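Predicted metal-dependent hydrolase of the TIM-barrel fold (Lactobacillus casei, PDB 2QPX) probably acts as a metal-dependent hydrolase of the amidohydrolase family, with zinc ions bound in a TIM-barrel fold, though its substrate is not known. Local coordinates at residues 127-130 and 131-134; 155-158 and 159-163; 207-210 and 211-215. All blocks are in the same frame, centred on the assembly; numbering follows the deposited sequence. Where two conformers were deposited one is given.

Contact 1. Residues 127-130 and 131-134; sequences IYRL and ETHA
Ala-134 N donates to Leu-130 O over 2.9 Å in the opening turn of helix 130-138, and Arg-129, at the N-cap with an extended psi of 119°, offers its carbonyl to His-133. Arg-129 O takes a nearly straight bond from His-133 ND1 at 2.8 Å, lying in the imidazole plane although ND1 stands above the carbonyl plane, and a weak one from His-133 N at 3.3 Å. The imidazole is thus held at its edge, while one face stacks on the Tyr-128 ring, with centroids 3.6 Å apart and planes at 8°; His-133 CG comes to 3.2 Å from Tyr-128 CZ. Tyr-128 reaches this position with CG anti to its N (chi1 -176°), and its OH bonds to Asp-154. The methylenes of Arg-129 pass Thr-132, Arg-129 CD lying 3.6 Å from Thr-132 CG2, before the guanidinium forms a salt bridge with Asp-101 near the zinc ligand His-20. Glu-131 is tied to Ser-168 and Ile-169 N. The turn leads from barrel strand 124-127 into helix 130-138, with Tyr-128 against Val-155 of helix 144-156 and Leu-130 facing helix 204-221.

Contact 2. Residues 155-158 and 159-163; sequences VKQA and KAHGF. With EDO (1,2-ethanediol), chain J; EDO (1,2-ethanediol), chain K.
Ala-158 O is gripped by two backbone N-H groups: Phe-163 N at 3.1 Å, tilted from the carbonyl plane, and more weakly His-161 N, also at 3.1 Å. His-161 N makes its better bond to Gln-157 O, at 2.9 Å. Inside the type I turn, Gly-162 N bonds to Lys-159 O at 2.9 Å; together with the Phe-163 to Ala-158 bond and the positive phi of Gly-162 (100°), this forms a Schellman motif that ends the single helical turn after helix 144-156. A CB on Gly-162 would be pressed against the carbonyl O of His-161. A water joins Lys-156 O to Ala-160 N.

Gln-157 and His-161 run side by side, their amide and ring planes 87° apart, with Gln-157 OE1 3.3 Å from His-161 CE1. Phe-163 keeps CG beside its N (chi1 -64°), which turns the ring edge to Ala-158 O and sets CD2 against the Ala-158 methyl. Over one ring face lies an ethanediol, probably from the crystallisation liquor, C1 3.6 Å above the centre, whose O1 donates to His-161 O at 2.7 Å. An alanine in place of Phe-163 would probably leave the Ala-158 methyl and this ethanediol without their aromatic neighbour. The fully extended Lys-159 carries NZ to O1 of a second such ethanediol at 2.6 Å.

The turn follows helix 144-156 and lies beside the end of helix 204-221, where Gln-221 bonds both Val-155 O and Lys-159 N and Phe-217 receives Lys-156 in a cation-pi contact, while Phe-163 meets Tyr-128, just beyond strand 124-127, edge-to-face.

Contact 3. Residues 207-210 and 211-215; sequences IDYM and LYHVA
Tyr-209 and His-213, one helical turn apart, form an offset stack on one flank of helix 204-221, with centroids 3.8 Å apart and planes at 14°. The smaller imidazole lies across one face of the phenol ring, CD2 resting 3.4 Å above its centre, while His-213 NE2 comes to 3.3 Å from Tyr-209 CE2. Different first torsions bring the two rings together: Tyr-209 swings its ring beside the carbonyl carbon (chi1 180°), whereas His-213 CG lies beside its own backbone N. The imidazole edge is turned to Tyr-209 O, which accepts the His-213 backbone N-H.

On the apolar flank, Leu-211 and Ile-207 point the same way, and Leu-211 CD1 settles against Ile-207 CG2 at 3.8 Å, with Leu-211 CG close to Ile-207 O. Both methyls of Val-214 come up to Met-210 O from the same side, CG1 at 3.3 Å and CG2 at 3.2 Å, covering a carbonyl already bonded by Val-214 N. In one conformer the selenomethionine Met-210 curls CE back to Leu-211 CD2, a contact that rests on one of two deposited copies and is doubtful. Tyr-212 presents CD1 edge-on to Asp-208 O at 3.3 Å; the carboxylate of Asp-208 turns to Lys-204 in a salt bridge and to Glu-179 N.

Leu-130 of helix 130-138 is the knob that rests among Met-210, Leu-211 and Val-214. Phe-151 of helix 144-156 packs on Met-210 and Val-214, and Trp-148 of the same helix meets Tyr-209 edge-to-face. A regular helix followed by a parallel strand, here 225-229 with the zinc ligand His-228, is characteristic of the alternating helix-strand architecture of the TIM barrel.

Contact 1 touches both of the others, its centre about 12 Å from each. Toward contact 2, the Tyr-128 ring passes the Ala-158 methyl, with Tyr-128 CD2 3.9 Å from Ala-158 CB; toward contact 3, Leu-130 makes the join. Contacts 2 and 3, with centres about 17 Å apart, do not touch, though their nearest atoms are about 4 Å apart. Contact 1 is the one beside the metal site, the Arg-129 side chain lying about 5 Å from a zinc ion. Measured between side chains, Phe-163 of contact 2 is about 11 Å from the zinc ligand His-18, and Leu-211 of contact 3 about 10 Å from the zinc ligand His-228.

Contact 1. Residues 127-130 and 131-134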
loop_
_atom_site.group_PDB
_atom_site.type_symbol
_atom_site.label_atom_id
_atom_site.label_comp_id
_atom_site.label_asym_id
_atom_site.label_seq_id
_atom_site.Cartn_x
_atom_site.Cartn_y
_atom_site.Cartn_z
ATOM N N ILE A 127 -6.601 6.981 -30.223
ATOM C CA ILE A 127 -6.777 5.690 -29.517
ATOM C C ILE A 127 -8.268 5.368 -29.492
ATOM O O ILE A 127 -9.102 6.232 -29.208
ATOM C CB ILE A 127 -6.226 5.734 -28.060
ATOM C CG1 ILE A 127 -4.694 6.010 -28.052
ATOM C CG2 ILE A 127 -6.585 4.464 -27.241
ATOM C CD1 ILE A 127 -3.792 4.866 -28.539
ATOM N N TYR A 128 -8.599 4.120 -29.835
ATOM C CA TYR A 128 -9.984 3.654 -30.002
ATOM C C TYR A 128 -10.532 3.167 -28.681
ATOM O O TYR A 128 -10.110 2.131 -28.162
ATOM C CB TYR A 128 -9.968 2.494 -30.979
ATOM C CG TYR A 128 -11.298 1.891 -31.402
ATOM C CD1 TYR A 128 -12.022 1.030 -30.599
ATOM C CD2 TYR A 128 -11.812 2.158 -32.657
ATOM C CE1 TYR A 128 -13.222 0.481 -31.039
ATOM C CE2 TYR A 128 -12.981 1.583 -33.116
ATOM C CZ TYR A 128 -13.701 0.743 -32.287
ATOM O OH TYR A 128 -14.887 0.160 -32.678
ATOM N N ARG A 129 -11.480 3.903 -28.134
ATOM C CA ARG A 129 -12.100 3.474 -26.873
ATOM C C ARG A 129 -13.181 2.417 -27.164
ATOM O O ARG A 129 -14.196 2.669 -27.876
ATOM C CB ARG A 129 -12.702 4.659 -26.110
ATOM C CG ARG A 129 -13.181 4.230 -24.720
ATOM C CD ARG A 129 -13.775 5.312 -23.939
ATOM N NE ARG A 129 -12.763 6.209 -23.420
ATOM C CZ ARG A 129 -12.950 6.995 -22.375
ATOM N NH1 ARG A 129 -14.128 7.044 -21.779
ATOM N NH2 ARG A 129 -11.964 7.724 -21.933
ATOM N N LEU A 130 -12.978 1.233 -26.616
ATOM C CA LEU A 130 -13.887 0.123 -26.894
ATOM C C LEU A 130 -15.334 0.375 -26.450
ATOM O O LEU A 130 -16.256 0.159 -27.200
ATOM C CB LEU A 130 -13.340 -1.143 -26.238
ATOM C CG LEU A 130 -12.042 -1.692 -26.892
ATOM C CD1 LEU A 130 -11.408 -2.742 -25.933
ATOM C CD2 LEU A 130 -12.286 -2.309 -28.286
ATOM N N GLU A 131 -15.509 0.766 -25.194
ATOM C CA GLU A 131 -16.854 0.821 -24.622
ATOM C C GLU A 131 -17.742 1.867 -25.300
ATOM O O GLU A 131 -18.944 1.663 -25.461
ATOM C CB GLU A 131 -16.856 0.976 -23.097
ATOM C CG GLU A 131 -16.308 -0.218 -22.339
ATOM C CD GLU A 131 -14.780 -0.359 -22.296
ATOM O OE1 GLU A 131 -14.046 0.553 -22.796
ATOM O OE2 GLU A 131 -14.360 -1.402 -21.720
ATOM N N THR A 132 -17.176 3.027 -25.663
ATOM C CA THR A 132 -17.963 4.077 -26.316
ATOM C C THR A 132 -18.357 3.663 -27.737
ATOM O O THR A 132 -19.470 3.911 -28.179
ATOM C CB THR A 132 -17.216 5.426 -26.239
ATOM O OG1 THR A 132 -15.884 5.206 -26.603
ATOM C CG2 THR A 132 -17.220 5.977 -24.821
ATOM N N HIS A 133 -17.472 2.968 -28.461
ATOM C CA HIS A 133 -17.831 2.426 -29.762
ATOM C C HIS A 133 -18.917 1.358 -29.579
ATOM O O HIS A 133 -19.913 1.342 -30.324
ATOM C CB HIS A 133 -16.614 1.878 -30.510
ATOM C CG HIS A 133 -15.775 2.937 -31.138
ATOM N ND1 HIS A 133 -14.717 3.540 -30.492
ATOM C CD2 HIS A 133 -15.850 3.516 -32.359
ATOM C CE1 HIS A 133 -14.173 4.438 -31.305
ATOM N NE2 HIS A 133 -14.860 4.459 -32.440
ATOM N N ALA A 134 -18.779 0.531 -28.544
ATOM C CA ALA A 134 -19.793 -0.500 -28.255
ATOM C C ALA A 134 -21.179 0.157 -28.034
ATOM O O ALA A 134 -22.209 -0.311 -28.546
ATOM C CB ALA A 134 -19.376 -1.350 -27.046
#

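Contact 2. Residues 155-158 and 159-163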
loop_
_atom_site.group_PDB
_atom_site.type_symbol
_atom_site.label_atom_id
_atom_site.label_comp_id
_atom_site.label_asym_id
_atom_site.label_seq_id
_atom_site.Cartn_x
_atom_site.Cartn_y
_atom_site.Cartn_z
ATOM N N VAL A 155 -13.917 -2.805 -34.796
ATOM C CA VAL A 155 -12.684 -3.036 -34.043
ATOM C C VAL A 155 -11.593 -3.562 -34.990
ATOM O O VAL A 155 -10.440 -3.118 -34.929
ATOM C CB VAL A 155 -12.915 -3.994 -32.836
ATOM C CG1 VAL A 155 -11.597 -4.467 -32.221
ATOM C CG2 VAL A 155 -13.817 -3.308 -31.806
ATOM N N LYS A 156 -11.965 -4.530 -35.833
ATOM C CA LYS A 156 -11.051 -5.103 -36.792
ATOM C C LYS A 156 -10.522 -4.074 -37.796
ATOM O O LYS A 156 -9.433 -4.248 -38.335
ATOM C CB LYS A 156 -11.726 -6.279 -37.525
ATOM C CG LYS A 156 -11.945 -7.490 -36.664
ATOM C CD LYS A 156 -12.822 -8.491 -37.398
ATOM C CE LYS A 156 -13.111 -9.727 -36.591
ATOM N NZ LYS A 156 -13.949 -10.706 -37.315
ATOM N N GLN A 157 -11.306 -3.044 -38.072
ATOM C CA GLN A 157 -10.973 -1.993 -39.036
ATOM C C GLN A 157 -10.251 -0.782 -38.414
ATOM O O GLN A 157 -9.977 0.221 -39.125
ATOM C CB GLN A 157 -12.245 -1.491 -39.712
ATOM C CG GLN A 157 -12.932 -2.527 -40.617
ATOM C CD GLN A 157 -14.421 -2.213 -40.901
ATOM O OE1 GLN A 157 -14.967 -1.153 -40.526
ATOM N NE2 GLN A 157 -15.099 -3.179 -41.548
ATOM N N ALA A 158 -9.968 -0.845 -37.097
ATOM C CA ALA A 158 -9.455 0.354 -36.419
ATOM C C ALA A 158 -8.149 0.802 -37.014
ATOM O O ALA A 158 -7.956 2.007 -37.218
ATOM C CB ALA A 158 -9.352 0.158 -34.872
ATOM N N LYS A 159 -7.227 -0.125 -37.239
ATOM C CA LYS A 159 -5.900 0.274 -37.802
ATOM C C LYS A 159 -6.066 0.947 -39.186
ATOM O O LYS A 159 -5.476 2.010 -39.487
ATOM C CB LYS A 159 -4.945 -0.909 -37.868
ATOM C CG LYS A 159 -3.607 -0.628 -38.520
ATOM C CD LYS A 159 -2.663 -1.786 -38.385
ATOM C CE LYS A 159 -1.432 -1.593 -39.239
ATOM N NZ LYS A 159 -0.476 -2.697 -38.962
ATOM N N ALA A 160 -6.883 0.310 -40.024
ATOM C CA ALA A 160 -7.194 0.848 -41.349
ATOM C C ALA A 160 -7.827 2.231 -41.286
ATOM O O ALA A 160 -7.567 3.081 -42.147
ATOM C CB ALA A 160 -8.085 -0.162 -42.167
ATOM N N HIS A 161 -8.610 2.492 -40.238
ATOM C CA HIS A 161 -9.250 3.769 -40.047
ATOM C C HIS A 161 -8.341 4.807 -39.366
ATOM O O HIS A 161 -8.757 5.928 -39.182
ATOM C CB HIS A 161 -10.537 3.624 -39.259
ATOM C CG HIS A 161 -11.653 2.996 -40.033
ATOM N ND1 HIS A 161 -12.612 2.204 -39.444
ATOM C CD2 HIS A 161 -11.966 3.054 -41.350
ATOM C CE1 HIS A 161 -13.480 1.812 -40.364
ATOM N NE2 HIS A 161 -13.114 2.319 -41.528
ATOM N N GLY A 162 -7.115 4.422 -39.046
ATOM C CA GLY A 162 -6.094 5.376 -38.568
ATOM C C GLY A 162 -5.871 5.408 -37.052
ATOM O O GLY A 162 -5.020 6.140 -36.568
ATOM N N PHE A 163 -6.603 4.597 -36.291
ATOM C CA PHE A 163 -6.311 4.482 -34.868
ATOM C C PHE A 163 -4.992 3.779 -34.649
ATOM O O PHE A 163 -4.594 2.898 -35.439
ATOM C CB PHE A 163 -7.434 3.721 -34.142
ATOM C CG PHE A 163 -8.751 4.412 -34.162
ATOM C CD1 PHE A 163 -9.093 5.337 -33.160
ATOM C CD2 PHE A 163 -9.687 4.148 -35.181
ATOM C CE1 PHE A 163 -10.331 5.981 -33.160
ATOM C CE2 PHE A 163 -10.945 4.791 -35.174
ATOM C CZ PHE A 163 -11.275 5.701 -34.180
HETATM C C1 EDO J . -8.735 7.739 -36.170
HETATM O O1 EDO J . -8.100 7.867 -37.440
HETATM C C2 EDO J . -9.584 8.970 -35.927
HETATM O O2 EDO J . -10.862 8.792 -36.551
HETATM C C1 EDO K . -0.987 -6.402 -39.276
HETATM O O1 EDO K . -1.473 -5.059 -39.400
HETATM C C2 EDO K . -0.045 -6.505 -38.094
HETATM O O2 EDO K . 1.075 -5.619 -38.276
HETATM O O HOH W 1 -7.639 -2.550 -39.741
#

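Contact 3. Residues 207-210 and 211-215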
loop_
_atom_site.group_PDB
_atom_site.type_symbol
_atom_site.label_atom_id
_atom_site.label_comp_id
_atom_site.label_asym_id
_atom_site.label_seq_id
_atom_site.Cartn_x
_atom_site.Cartn_y
_atom_site.Cartn_z
ATOM N N ILE A 207 -19.162 -6.673 -20.941
ATOM C CA ILE A 207 -17.815 -6.073 -21.017
ATOM C C ILE A 207 -16.735 -7.157 -20.985
ATOM O O ILE A 207 -15.797 -7.134 -21.794
ATOM C CB ILE A 207 -17.592 -5.034 -19.878
ATOM C CG1 ILE A 207 -18.413 -3.759 -20.195
ATOM C CG2 ILE A 207 -16.118 -4.656 -19.752
ATOM C CD1 ILE A 207 -18.481 -2.708 -19.048
ATOM N N ASP A 208 -16.853 -8.124 -20.082
ATOM C CA ASP A 208 -15.821 -9.157 -19.969
ATOM C C ASP A 208 -15.836 -10.026 -21.237
ATOM O O ASP A 208 -14.747 -10.339 -21.780
ATOM C CB ASP A 208 -16.005 -10.019 -18.711
ATOM C CG ASP A 208 -15.565 -9.340 -17.424
ATOM O OD1 ASP A 208 -15.214 -8.144 -17.456
ATOM O OD2 ASP A 208 -15.566 -10.045 -16.355
ATOM N N TYR A 209 -17.022 -10.401 -21.747
ATOM C CA TYR A 209 -17.088 -11.122 -23.036
ATOM C C TYR A 209 -16.343 -10.324 -24.131
ATOM O O TYR A 209 -15.517 -10.869 -24.910
ATOM C CB TYR A 209 -18.560 -11.347 -23.456
ATOM C CG TYR A 209 -18.719 -12.066 -24.751
ATOM C CD1 TYR A 209 -18.717 -11.401 -25.961
ATOM C CD2 TYR A 209 -18.875 -13.462 -24.765
ATOM C CE1 TYR A 209 -18.885 -12.104 -27.158
ATOM C CE2 TYR A 209 -19.008 -14.158 -25.919
ATOM C CZ TYR A 209 -19.008 -13.498 -27.117
ATOM O OH TYR A 209 -19.127 -14.199 -28.287
HETATM N N MSE A 210 -16.680 -9.032 -24.240
HETATM C CA MSE A 210 -16.098 -8.159 -25.231
HETATM C C MSE A 210 -14.581 -8.177 -25.124
HETATM O O MSE A 210 -13.867 -8.323 -26.137
HETATM C CB MSE A 210 -16.590 -6.739 -24.974
HETATM C CG MSE A 210 -16.077 -5.721 -25.937
HETATM SE SE MSE A 210 -16.330 -3.866 -25.353
HETATM C CE MSE A 210 -14.851 -3.663 -24.076
ATOM N N LEU A 211 -14.069 -8.019 -23.895
ATOM C CA LEU A 211 -12.608 -7.928 -23.743
ATOM C C LEU A 211 -11.888 -9.226 -24.132
ATOM O O LEU A 211 -10.813 -9.199 -24.758
ATOM C CB LEU A 211 -12.264 -7.512 -22.318
ATOM C CG LEU A 211 -12.611 -6.052 -21.989
ATOM C CD1 LEU A 211 -12.554 -5.835 -20.465
ATOM C CD2 LEU A 211 -11.699 -5.104 -22.803
ATOM N N TYR A 212 -12.462 -10.371 -23.766
ATOM C CA TYR A 212 -11.858 -11.647 -24.152
ATOM C C TYR A 212 -11.944 -11.858 -25.651
ATOM O O TYR A 212 -11.011 -12.347 -26.271
ATOM C CB TYR A 212 -12.512 -12.828 -23.407
ATOM C CG TYR A 212 -11.909 -13.062 -22.018
ATOM C CD1 TYR A 212 -12.300 -12.316 -20.924
ATOM C CD2 TYR A 212 -10.896 -14.024 -21.802
ATOM C CE1 TYR A 212 -11.746 -12.529 -19.674
ATOM C CE2 TYR A 212 -10.319 -14.215 -20.539
ATOM C CZ TYR A 212 -10.743 -13.471 -19.489
ATOM O OH TYR A 212 -10.188 -13.639 -18.237
ATOM N N HIS A 213 -13.063 -11.477 -26.257
ATOM C CA HIS A 213 -13.265 -11.700 -27.685
ATOM C C HIS A 213 -12.581 -10.701 -28.613
ATOM O O HIS A 213 -12.223 -11.070 -29.724
ATOM C CB HIS A 213 -14.743 -11.883 -27.992
ATOM C CG HIS A 213 -15.268 -13.187 -27.521
ATOM N ND1 HIS A 213 -15.468 -14.243 -28.389
ATOM C CD2 HIS A 213 -15.518 -13.669 -26.276
ATOM C CE1 HIS A 213 -15.891 -15.295 -27.709
ATOM N NE2 HIS A 213 -15.899 -14.999 -26.428
ATOM N N VAL A 214 -12.324 -9.473 -28.179
ATOM C CA VAL A 214 -11.616 -8.551 -29.039
ATOM C C VAL A 214 -10.098 -8.756 -28.981
ATOM O O VAL A 214 -9.395 -8.275 -29.862
ATOM C CB VAL A 214 -11.960 -7.051 -28.798
ATOM C CG1 VAL A 214 -13.452 -6.793 -29.052
ATOM C CG2 VAL A 214 -11.470 -6.570 -27.431
ATOM N N ALA A 215 -9.582 -9.411 -27.947
ATOM C CA ALA A 215 -8.136 -9.587 -27.811
ATOM C C ALA A 215 -7.480 -10.133 -29.091
ATOM O O ALA A 215 -6.479 -9.581 -29.551
ATOM C CB ALA A 215 -7.767 -10.377 -26.525
#